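Local structure of S3-RNase (Pyrus pyrifolia, 1IQQ) at residues 3-8 / 166-171; 46-51 / 89-94; 52-57 / 98-103; 58-63 / 102-107. The protein cleaves RNA as a T2-family ribonuclease of the pear pistil and takes part in self-incompatibility, the rejection of self pollen. All coordinates share one frame; numbering follows the deposited sequence.

How the contacts relate
Contact 1 joins strands 3-10 and 161-171 in the central sheet, its centre about 6 Å from that of the chain. Contacts 2 to 4 lie farther out among the helices, with centres about 15 to 20 Å from the chain centre. Segment 3-8 precedes all the others and 166-171 follows them, so contact 1 encloses contacts 2 to 4 in sequence. Segments 46-51, 52-57 and 58-63 meet 89-94, 98-103 and 102-107 in the same order. Contacts 3 and 4, with centres about 9 Å apart, share Tyr102 and Phe103 of helix 99-112. Gly89 of contact 2 packs on Tyr102. Val106 of contact 4 touches Phe6 of contact 1, joining helices to sheet in this T2-family fold.

Contact 1 (3-8 / 166-171); sequences YFQFTQ and EITLCS
Strands 3-8 and 166-171 pair antiparallel in the buried central sheet. Six backbone hydrogen bonds tie them, two each at Phe4-Ser171, Phe6-Leu169 and Gln8-Ile167. The bond from Gln8 N to Ile167 O is nearly straight, with an angle of 174° at the hydrogen. CA-H...O contacts add to the pairing: Cys170 CA lies 3.1 Å from Phe4 O.

Between the hydrogen-bonded pairs, Thr7 faces Thr168 in a non-hydrogen-bonded pair. Both lie on one face of the sheet. In both, OG1 is anti to the carbonyl carbon and beside the backbone N (chi1 -59° and -64°), and there the hydroxyls meet, with OG1 of Thr7 2.8 Å from OG1 of Thr168. Either could be the donor. A water 2.9 Å from Thr168 OG1 also donates to Gln5 OE1. Gln5 NE2 bonds to Ser38 OG. The CB of Gln5 rests on Thr168 CG2 at 3.7 Å.

This pair belongs to the sheet of the RNase T2 fold. Strand 3-10 lies between 161-171 and 30-38, the strand that carries His33, the catalytic proton donor. Glu166 touches His33, and its OE1 is 3.6 Å from Thr7 CG2.

On the face of Gln5, Thr7 and Thr168, Cys170 SG sits at the edge of the Tyr3 ring, 3.8 Å from CE1. This sulfur is bonded to Cys181. The other face carries Phe4, Phe6, Gln8, Ile167, Leu169 and Ser171. Ser171 OG approaches Phe4 CB at 3.4 Å. Phe6 packs on Val106 and Met109 of helix 99-112, and Ile167 and Leu169 pack on helix 135-143.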
# COMPACT_ATOMS: atom_id res chain seq x y z
N TYR A 3 10.53 1.76 11.31
CA TYR A 3 9.76 2.75 10.50
C TYR A 3 8.58 2.04 9.91
O TYR A 3 8.42 0.82 10.13
CB TYR A 3 10.67 3.32 9.40
CG TYR A 3 10.94 2.41 8.19
CD1 TYR A 3 10.25 2.60 6.99
CD2 TYR A 3 11.90 1.38 8.25
CE1 TYR A 3 10.45 1.80 5.89
CE2 TYR A 3 12.14 0.60 7.10
CZ TYR A 3 11.39 0.80 5.92
OH TYR A 3 11.56 -0.07 4.85
N PHE A 4 7.69 2.77 9.24
CA PHE A 4 6.54 2.14 8.59
C PHE A 4 6.57 2.22 7.09
O PHE A 4 7.00 3.25 6.49
CB PHE A 4 5.25 2.88 8.98
CG PHE A 4 4.80 2.63 10.36
CD1 PHE A 4 4.98 3.58 11.33
CD2 PHE A 4 4.14 1.45 10.66
CE1 PHE A 4 4.46 3.36 12.67
CE2 PHE A 4 3.62 1.23 11.95
CZ PHE A 4 3.77 2.16 12.93
N GLN A 5 6.08 1.17 6.45
CA GLN A 5 5.80 1.16 5.02
C GLN A 5 4.30 1.12 4.88
O GLN A 5 3.65 0.17 5.34
CB GLN A 5 6.32 -0.09 4.35
CG GLN A 5 7.89 -0.07 4.28
CD GLN A 5 8.40 -1.30 3.58
OE1 GLN A 5 8.44 -1.37 2.33
NE2 GLN A 5 8.74 -2.31 4.35
N PHE A 6 3.71 2.10 4.20
CA PHE A 6 2.26 2.09 3.92
C PHE A 6 2.14 1.88 2.46
O PHE A 6 2.40 2.77 1.64
CB PHE A 6 1.67 3.45 4.36
CG PHE A 6 0.17 3.58 4.17
CD1 PHE A 6 -0.36 4.77 3.76
CD2 PHE A 6 -0.70 2.54 4.46
CE1 PHE A 6 -1.78 4.94 3.68
CE2 PHE A 6 -2.10 2.68 4.38
CZ PHE A 6 -2.65 3.88 3.99
N THR A 7 1.73 0.66 2.08
CA THR A 7 1.70 0.26 0.66
C THR A 7 0.30 0.21 0.12
O THR A 7 -0.60 -0.36 0.79
CB THR A 7 2.30 -1.12 0.54
OG1 THR A 7 3.65 -1.10 1.04
CG2 THR A 7 2.37 -1.53 -0.97
N GLN A 8 0.08 0.84 -1.03
CA GLN A 8 -1.24 0.82 -1.72
C GLN A 8 -1.03 0.14 -3.06
O GLN A 8 0.07 0.15 -3.65
CB GLN A 8 -1.73 2.26 -1.89
CG GLN A 8 -2.13 2.86 -0.50
CD GLN A 8 -2.52 4.30 -0.64
OE1 GLN A 8 -3.30 4.63 -1.50
NE2 GLN A 8 -2.00 5.15 0.28
N GLU A 166 2.15 -1.05 -7.39
CA GLU A 166 2.08 -0.62 -5.98
C GLU A 166 2.91 0.62 -5.74
O GLU A 166 3.95 0.83 -6.43
CB GLU A 166 2.59 -1.70 -4.95
CG GLU A 166 1.84 -2.99 -4.99
CD GLU A 166 2.35 -3.97 -3.95
OE1 GLU A 166 3.45 -3.91 -3.46
OE2 GLU A 166 1.57 -4.91 -3.63
N ILE A 167 2.44 1.44 -4.80
CA ILE A 167 3.22 2.63 -4.38
C ILE A 167 3.22 2.61 -2.86
O ILE A 167 2.16 2.46 -2.23
CB ILE A 167 2.63 3.93 -4.91
CG1 ILE A 167 2.95 4.05 -6.41
CG2 ILE A 167 3.30 5.13 -4.18
CD1 ILE A 167 2.33 5.27 -7.14
N THR A 168 4.41 2.72 -2.25
CA THR A 168 4.56 2.71 -0.83
C THR A 168 5.07 4.05 -0.35
O THR A 168 6.03 4.62 -0.92
CB THR A 168 5.62 1.66 -0.43
OG1 THR A 168 5.13 0.36 -0.79
CG2 THR A 168 5.95 1.72 1.11
N LEU A 169 4.43 4.60 0.68
CA LEU A 169 4.85 5.83 1.35
C LEU A 169 5.46 5.38 2.68
O LEU A 169 4.83 4.63 3.42
CB LEU A 169 3.65 6.76 1.64
CG LEU A 169 2.76 6.96 0.45
CD1 LEU A 169 1.68 7.97 0.87
CD2 LEU A 169 3.53 7.56 -0.71
N CYS A 170 6.69 5.80 3.00
CA CYS A 170 7.34 5.38 4.23
C CYS A 170 7.31 6.51 5.25
O CYS A 170 7.30 7.72 4.88
CB CYS A 170 8.80 4.98 3.95
SG CYS A 170 8.83 3.49 2.90
N SER A 171 7.24 6.15 6.54
CA SER A 171 7.20 7.16 7.61
C SER A 171 8.01 6.72 8.75
O SER A 171 8.44 5.53 8.79
CB SER A 171 5.73 7.45 8.00
OG SER A 171 5.02 6.26 8.37
O HOH W 1 7.23 -1.61 -0.25

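Contact 2 (46-51 / 89-94); sequences SKCPIK and GSCGYP
Ser90 OG receives a weak hydrogen bond from Cys48 N at 3.3 Å, bent to 134° at the hydrogen. Its stronger partner is Met86 O in helix 77-89. Ser90 CB also lies 3.6 Å from Cys48 O, where loop 46-51 passes the end of that helix.

The disulfide Cys48-Cys91 is the covalent tie beside it. Cys48 SG and Cys91 SG are 2.1 Å apart, with a torsion of 101° about the bond. Each sulfur is anti to its own carbonyl carbon and lies beside its own backbone N. Cys91 stands in a type I beta turn that runs from Gly89 to Gly92, closed by the bond from Gly92 N to Gly89 O.

At the other end, Lys51 lies over one face of the Tyr93 ring. Lys51 CG is 3.9 Å from the Tyr93 ring centroid and almost straight above it, a CH-pi contact. The chain bends beyond CG and brings Lys51 CE to 3.6 Å from Tyr93 CB. Lys51 NZ ends off-centre, 4.3 Å from the Tyr93 ring centroid, in a cation-pi contact.

Ser46 touches Lys87, an active-site residue, and the proton acceptor His88 precedes this turn. The disulfide thus fixes the loop covalently to the chain just after helix 77-89, which carries Glu84, Lys87 and His88, while the lysine-tyrosine pair adds a weaker, solvent-exposed contact.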
# COMPACT_ATOMS: atom_id res chain seq x y z
N SER A 46 7.67 -9.74 12.25
CA SER A 46 6.47 -10.45 11.81
C SER A 46 5.90 -11.26 12.95
O SER A 46 6.65 -11.86 13.75
CB SER A 46 6.87 -11.41 10.67
OG SER A 46 5.76 -12.13 10.16
N LYS A 47 4.57 -11.26 13.07
CA LYS A 47 3.88 -12.05 14.09
C LYS A 47 4.46 -11.82 15.47
O LYS A 47 4.93 -12.72 16.19
CB LYS A 47 3.95 -13.53 13.72
CG LYS A 47 3.34 -13.82 12.33
CD LYS A 47 2.21 -14.80 12.35
CE LYS A 47 2.07 -15.38 10.94
NZ LYS A 47 1.14 -16.56 10.83
N CYS A 48 4.40 -10.57 15.89
CA CYS A 48 4.89 -10.22 17.19
C CYS A 48 3.85 -10.62 18.26
O CYS A 48 2.64 -10.62 18.00
CB CYS A 48 5.10 -8.69 17.25
SG CYS A 48 6.41 -8.17 16.09
N PRO A 49 4.31 -10.93 19.48
CA PRO A 49 3.35 -11.33 20.54
C PRO A 49 2.34 -10.21 20.78
O PRO A 49 2.70 -9.04 21.03
CB PRO A 49 4.21 -11.53 21.77
CG PRO A 49 5.61 -11.81 21.20
CD PRO A 49 5.68 -10.85 20.01
N ILE A 50 1.07 -10.57 20.79
CA ILE A 50 0.02 -9.55 21.00
C ILE A 50 -0.09 -9.08 22.44
O ILE A 50 0.46 -9.70 23.35
CB ILE A 50 -1.34 -10.13 20.55
CG1 ILE A 50 -1.72 -11.37 21.42
CG2 ILE A 50 -1.24 -10.54 19.13
CD1 ILE A 50 -3.18 -11.74 21.40
N LYS A 51 -0.76 -7.94 22.65
CA LYS A 51 -1.00 -7.39 23.99
C LYS A 51 -2.47 -7.30 24.35
O LYS A 51 -2.79 -6.92 25.47
CB LYS A 51 -0.46 -5.93 24.02
CG LYS A 51 1.01 -5.79 23.99
CD LYS A 51 1.58 -6.49 22.82
CE LYS A 51 2.74 -5.76 22.22
NZ LYS A 51 3.76 -5.54 23.23
N GLY A 89 0.30 -5.63 11.95
CA GLY A 89 -0.18 -4.66 12.95
C GLY A 89 0.36 -4.96 14.33
O GLY A 89 0.68 -4.05 15.11
N SER A 90 0.41 -6.24 14.66
CA SER A 90 0.87 -6.69 16.01
C SER A 90 2.29 -6.25 16.33
O SER A 90 2.71 -6.26 17.51
CB SER A 90 0.81 -8.24 16.09
OG SER A 90 1.77 -8.75 15.17
N CYS A 91 3.07 -5.88 15.32
CA CYS A 91 4.44 -5.46 15.53
C CYS A 91 4.62 -3.97 15.68
O CYS A 91 5.74 -3.49 15.86
CB CYS A 91 5.30 -5.94 14.39
SG CYS A 91 5.40 -7.78 14.32
N GLY A 92 3.53 -3.22 15.71
CA GLY A 92 3.75 -1.78 15.83
C GLY A 92 3.46 -1.13 17.18
O GLY A 92 3.31 0.11 17.18
N TYR A 93 3.41 -1.88 18.29
CA TYR A 93 3.06 -1.37 19.63
C TYR A 93 4.26 -0.51 20.09
O TYR A 93 5.42 -0.79 19.72
CB TYR A 93 2.84 -2.53 20.66
CG TYR A 93 2.02 -2.23 21.98
CD1 TYR A 93 0.59 -2.31 22.06
CD2 TYR A 93 2.71 -1.90 23.17
CE1 TYR A 93 -0.10 -2.06 23.31
CE2 TYR A 93 2.03 -1.65 24.40
CZ TYR A 93 0.64 -1.73 24.48
OH TYR A 93 0.10 -1.49 25.75
N PRO A 94 3.96 0.57 20.84
CA PRO A 94 2.64 0.99 21.23
C PRO A 94 2.05 2.00 20.27
O PRO A 94 0.94 2.40 20.48
CB PRO A 94 2.89 1.58 22.64
CG PRO A 94 4.13 2.25 22.39
CD PRO A 94 4.98 1.28 21.63

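Contact 3 (52-57 / 98-103); sequences NIRKRE and NENHYF
Segment 52-57 runs as an irregular loop past the N-terminal end of helix 99-112, with Arg56 CA 6.1 Å from Asn100 CA. Asn98 is the N-cap: its OD1 accepts from His101 N at 2.9 Å. Asn52 crosses its side chain at about a right angle, OD1 lying 3.3 Å from Asn98 CB. Asn52 ND2 bonds to Asp97 O. A water joins Asn52 OD1 to Glu99 N.

Asn100 ND2 donates to Lys55 O at 3.1 Å. The acceptor lies in the amide plane of Asn100, but ND2 stands above the plane of the Lys55 carbonyl. Another water links Asn100 OD1 to Glu57 N.

Arg56 NH1 forms a salt bridge with Glu99 OE2 at 2.8 Å. Its hydrogen bond is weak, and the two flat groups are turned 54° apart. Arg56 CD rests 4.0 Å from Phe103 CD2. An alanine in place of Arg56 would probably leave Glu99 OE2 without this cationic mate and open a gap beside Phe103.

The guanidinium also bonds to Glu61 of helix 58-67 and to Asn78 and Asp82 at helix 77-89. It therefore joins three helices through one loop residue, and Phe103 packs nearby on Trp81 and Leu64.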
# COMPACT_ATOMS: atom_id res chain seq x y z
N ASN A 52 -3.37 -7.68 23.41
CA ASN A 52 -4.79 -7.56 23.64
C ASN A 52 -5.50 -8.32 22.50
O ASN A 52 -4.86 -8.67 21.50
CB ASN A 52 -5.23 -6.05 23.75
CG ASN A 52 -4.59 -5.18 22.71
OD1 ASN A 52 -4.49 -5.55 21.50
ND2 ASN A 52 -4.14 -4.02 23.14
N ILE A 53 -6.76 -8.60 22.71
CA ILE A 53 -7.59 -9.32 21.74
C ILE A 53 -8.87 -8.49 21.67
O ILE A 53 -9.52 -8.20 22.70
CB ILE A 53 -7.94 -10.68 22.25
CG1 ILE A 53 -6.67 -11.48 22.43
CG2 ILE A 53 -8.73 -11.47 21.16
CD1 ILE A 53 -6.87 -12.97 22.88
N ARG A 54 -9.22 -8.05 20.47
CA ARG A 54 -10.37 -7.18 20.26
C ARG A 54 -11.23 -7.63 19.08
O ARG A 54 -10.76 -8.27 18.15
CB ARG A 54 -9.85 -5.73 19.97
CG ARG A 54 -9.00 -5.14 21.11
CD ARG A 54 -9.90 -4.86 22.37
NE ARG A 54 -9.00 -4.61 23.50
CZ ARG A 54 -8.34 -3.47 23.72
NH1 ARG A 54 -8.47 -2.42 22.88
NH2 ARG A 54 -7.51 -3.39 24.75
N LYS A 55 -12.49 -7.23 19.11
CA LYS A 55 -13.45 -7.56 18.06
C LYS A 55 -13.66 -6.29 17.23
O LYS A 55 -13.77 -5.16 17.77
CB LYS A 55 -14.81 -7.98 18.70
CG LYS A 55 -14.68 -9.23 19.50
CD LYS A 55 -16.04 -9.69 20.06
CE LYS A 55 -15.87 -10.87 21.03
NZ LYS A 55 -16.26 -12.23 20.50
N ARG A 56 -13.67 -6.46 15.90
CA ARG A 56 -13.99 -5.30 15.05
C ARG A 56 -15.50 -5.03 14.92
O ARG A 56 -16.30 -5.96 14.84
CB ARG A 56 -13.45 -5.49 13.60
CG ARG A 56 -11.95 -5.66 13.48
CD ARG A 56 -11.53 -5.77 12.01
NE ARG A 56 -12.05 -6.96 11.37
CZ ARG A 56 -11.37 -8.09 11.12
NH1 ARG A 56 -10.08 -8.26 11.47
NH2 ARG A 56 -11.97 -9.05 10.43
N GLU A 57 -15.88 -3.73 14.89
CA GLU A 57 -17.29 -3.34 14.71
C GLU A 57 -17.62 -3.31 13.24
O GLU A 57 -16.72 -3.22 12.38
CB GLU A 57 -17.59 -1.94 15.28
CG GLU A 57 -17.57 -1.84 16.78
CD GLU A 57 -18.68 -2.65 17.40
OE1 GLU A 57 -19.84 -2.54 16.93
OE2 GLU A 57 -18.37 -3.42 18.32
N ASN A 98 -3.76 -1.67 19.26
CA ASN A 98 -4.57 -2.88 19.27
C ASN A 98 -5.13 -3.01 17.86
O ASN A 98 -4.93 -2.12 17.00
CB ASN A 98 -5.71 -2.67 20.31
CG ASN A 98 -6.68 -1.54 19.94
OD1 ASN A 98 -7.51 -1.64 19.03
ND2 ASN A 98 -6.59 -0.43 20.68
N GLU A 99 -5.82 -4.11 17.61
CA GLU A 99 -6.34 -4.37 16.26
C GLU A 99 -7.23 -3.28 15.70
O GLU A 99 -7.15 -2.92 14.52
CB GLU A 99 -7.09 -5.72 16.27
CG GLU A 99 -7.71 -6.11 14.94
CD GLU A 99 -8.34 -7.49 14.95
OE1 GLU A 99 -8.04 -8.33 15.82
OE2 GLU A 99 -9.15 -7.73 14.02
N ASN A 100 -8.18 -2.81 16.49
CA ASN A 100 -9.06 -1.76 15.99
C ASN A 100 -8.24 -0.46 15.70
O ASN A 100 -8.43 0.20 14.63
CB ASN A 100 -10.18 -1.46 17.03
CG ASN A 100 -11.24 -2.51 17.00
OD1 ASN A 100 -11.77 -2.85 15.93
ND2 ASN A 100 -11.57 -3.06 18.18
N HIS A 101 -7.30 -0.11 16.59
CA HIS A 101 -6.49 1.07 16.39
C HIS A 101 -5.63 0.94 15.15
O HIS A 101 -5.40 1.92 14.45
CB HIS A 101 -5.63 1.30 17.67
CG HIS A 101 -4.75 2.51 17.61
ND1 HIS A 101 -5.22 3.79 17.34
CD2 HIS A 101 -3.44 2.62 17.84
CE1 HIS A 101 -4.20 4.65 17.42
NE2 HIS A 101 -3.12 3.96 17.73
N TYR A 102 -5.17 -0.27 14.87
CA TYR A 102 -4.39 -0.48 13.64
C TYR A 102 -5.19 -0.12 12.39
O TYR A 102 -4.71 0.65 11.52
CB TYR A 102 -4.02 -1.98 13.55
CG TYR A 102 -3.25 -2.40 12.35
CD1 TYR A 102 -2.04 -1.75 12.00
CD2 TYR A 102 -3.69 -3.49 11.55
CE1 TYR A 102 -1.26 -2.18 10.88
CE2 TYR A 102 -2.96 -3.92 10.47
CZ TYR A 102 -1.72 -3.27 10.12
OH TYR A 102 -0.97 -3.70 9.06
N PHE A 103 -6.40 -0.61 12.27
CA PHE A 103 -7.20 -0.32 11.11
C PHE A 103 -7.67 1.13 11.13
O PHE A 103 -7.77 1.74 10.07
CB PHE A 103 -8.34 -1.33 11.07
CG PHE A 103 -7.88 -2.72 10.70
CD1 PHE A 103 -7.24 -2.99 9.48
CD2 PHE A 103 -8.06 -3.79 11.61
CE1 PHE A 103 -6.79 -4.28 9.22
CE2 PHE A 103 -7.62 -5.07 11.33
CZ PHE A 103 -6.97 -5.32 10.13
O HOH W 2 -6.27 -6.12 19.52
O HOH W 3 -7.41 -8.45 18.36
O HOH W 4 -10.41 -1.95 20.68
O HOH W 5 -14.19 -1.49 15.67

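Contact 4 (58-63 / 102-107); sequences KLLEHQ and YFETVI
Leu60 CD1 meets Ile107 CD1 at 3.4 Å, tighter than usual for two carbons. Leu60 CD1 and CD2 both lie 4.0 Å from Phe103 CB. Leu60 therefore straddles Phe103 CB with both branches, crossing that side chain at about a right angle. CG of Leu60 is anti to the backbone N (chi1 173°), which sets its branch point on the side of helix 99-112. No hydrogen bond passes between the two segments, so the contact rests on packing.

Gln63 approaches Ile107 next to the leucine. Its OE1 lies 3.6 Å from Ile107 CG2, and its CB is 3.8 Å from Ile107 CD1.

What positions the amide is a bond inside its own helix. Gln63 NE2 donates to Leu59 O at 3.2 Å, nearly straight at the hydrogen (168°). The backbone N of Gln63 reaches the same oxygen from the opposite face of the carbonyl plane, so that oxygen accepts two bonds from one residue. An alanine in place of Gln63 lacks the amide, which would probably open a gap beside Ile107 CG2 and leave Leu59 O with the backbone N as its remaining donor from this residue.

The axes of helix segments 58-63 and 102-107 pass 10.7 Å apart at 43°. Farther along helix 58-67, Leu64 and Ile67 also touch Ile107. Val106 turns instead to Val32 and Leu35 of strand 30-38, so helix 99-112 lies between helix 58-67 and the central sheet.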
# COMPACT_ATOMS: atom_id res chain seq x y z
N LYS A 58 -18.90 -3.40 12.91
CA LYS A 58 -19.32 -3.45 11.53
C LYS A 58 -18.93 -2.17 10.83
O LYS A 58 -18.57 -2.22 9.66
CB LYS A 58 -20.87 -3.65 11.44
CG LYS A 58 -21.43 -4.97 11.98
CD LYS A 58 -21.30 -6.11 10.98
CE LYS A 58 -21.78 -7.40 11.62
NZ LYS A 58 -20.90 -7.75 12.77
N LEU A 59 -19.08 -1.01 11.49
CA LEU A 59 -18.77 0.24 10.82
C LEU A 59 -17.31 0.27 10.38
O LEU A 59 -17.03 0.73 9.28
CB LEU A 59 -19.04 1.47 11.72
CG LEU A 59 -18.62 2.83 11.14
CD1 LEU A 59 -19.44 3.18 9.91
CD2 LEU A 59 -18.74 3.90 12.24
N LEU A 60 -16.42 -0.26 11.21
CA LEU A 60 -14.96 -0.29 10.84
C LEU A 60 -14.85 -1.18 9.65
O LEU A 60 -14.13 -0.83 8.66
CB LEU A 60 -14.12 -0.87 12.00
CG LEU A 60 -12.63 -1.10 11.64
CD1 LEU A 60 -11.98 0.23 11.30
CD2 LEU A 60 -11.93 -1.62 12.90
N GLU A 61 -15.48 -2.37 9.67
CA GLU A 61 -15.38 -3.25 8.53
C GLU A 61 -15.94 -2.68 7.24
O GLU A 61 -15.43 -2.95 6.16
CB GLU A 61 -15.99 -4.63 8.86
CG GLU A 61 -15.05 -5.36 9.85
CD GLU A 61 -15.63 -6.63 10.44
OE1 GLU A 61 -16.89 -6.88 10.29
OE2 GLU A 61 -14.81 -7.37 11.06
N HIS A 62 -17.00 -1.86 7.37
CA HIS A 62 -17.58 -1.26 6.18
C HIS A 62 -16.58 -0.28 5.54
O HIS A 62 -16.50 -0.16 4.33
CB HIS A 62 -18.80 -0.49 6.67
CG HIS A 62 -19.53 0.26 5.61
ND1 HIS A 62 -19.43 1.54 5.22
CD2 HIS A 62 -20.50 -0.32 4.81
CE1 HIS A 62 -20.30 1.73 4.17
NE2 HIS A 62 -20.94 0.59 3.94
N GLN A 63 -15.83 0.42 6.36
CA GLN A 63 -14.82 1.36 5.81
C GLN A 63 -13.71 0.56 5.19
O GLN A 63 -13.24 0.93 4.11
CB GLN A 63 -14.25 2.24 6.89
CG GLN A 63 -15.29 3.25 7.50
CD GLN A 63 -14.73 3.84 8.77
OE1 GLN A 63 -13.99 4.83 8.79
NE2 GLN A 63 -15.04 3.20 9.87
N TYR A 102 -5.17 -0.27 14.87
CA TYR A 102 -4.39 -0.48 13.64
C TYR A 102 -5.19 -0.12 12.39
O TYR A 102 -4.71 0.65 11.52
CB TYR A 102 -4.02 -1.98 13.55
CG TYR A 102 -3.25 -2.40 12.35
CD1 TYR A 102 -2.04 -1.75 12.00
CD2 TYR A 102 -3.69 -3.49 11.55
CE1 TYR A 102 -1.26 -2.18 10.88
CE2 TYR A 102 -2.96 -3.92 10.47
CZ TYR A 102 -1.72 -3.27 10.12
OH TYR A 102 -0.97 -3.70 9.06
N PHE A 103 -6.40 -0.61 12.27
CA PHE A 103 -7.20 -0.32 11.11
C PHE A 103 -7.67 1.13 11.13
O PHE A 103 -7.77 1.74 10.07
CB PHE A 103 -8.34 -1.33 11.07
CG PHE A 103 -7.88 -2.72 10.70
CD1 PHE A 103 -7.24 -2.99 9.48
CD2 PHE A 103 -8.06 -3.79 11.61
CE1 PHE A 103 -6.79 -4.28 9.22
CE2 PHE A 103 -7.62 -5.07 11.33
CZ PHE A 103 -6.97 -5.32 10.13
N GLU A 104 -8.01 1.66 12.30
CA GLU A 104 -8.39 3.09 12.35
C GLU A 104 -7.22 3.95 11.94
O GLU A 104 -7.41 4.99 11.30
CB GLU A 104 -8.83 3.45 13.78
CG GLU A 104 -10.16 2.83 14.16
CD GLU A 104 -10.38 2.74 15.67
OE1 GLU A 104 -9.51 3.20 16.46
OE2 GLU A 104 -11.45 2.16 16.04
N THR A 105 -6.00 3.55 12.28
CA THR A 105 -4.80 4.31 11.90
C THR A 105 -4.64 4.30 10.38
O THR A 105 -4.33 5.34 9.77
CB THR A 105 -3.58 3.70 12.53
OG1 THR A 105 -3.66 3.90 13.97
CG2 THR A 105 -2.29 4.38 11.97
N VAL A 106 -4.84 3.15 9.73
CA VAL A 106 -4.79 3.11 8.24
C VAL A 106 -5.82 4.00 7.59
O VAL A 106 -5.53 4.69 6.62
CB VAL A 106 -4.99 1.65 7.78
CG1 VAL A 106 -5.22 1.56 6.28
CG2 VAL A 106 -3.69 0.86 8.13
N ILE A 107 -7.04 4.00 8.12
CA ILE A 107 -8.13 4.85 7.57
C ILE A 107 -7.76 6.32 7.76
O ILE A 107 -7.94 7.13 6.80
CB ILE A 107 -9.46 4.51 8.32
CG1 ILE A 107 -9.96 3.10 7.92
CG2 ILE A 107 -10.53 5.63 8.06
CD1 ILE A 107 -11.01 2.45 8.90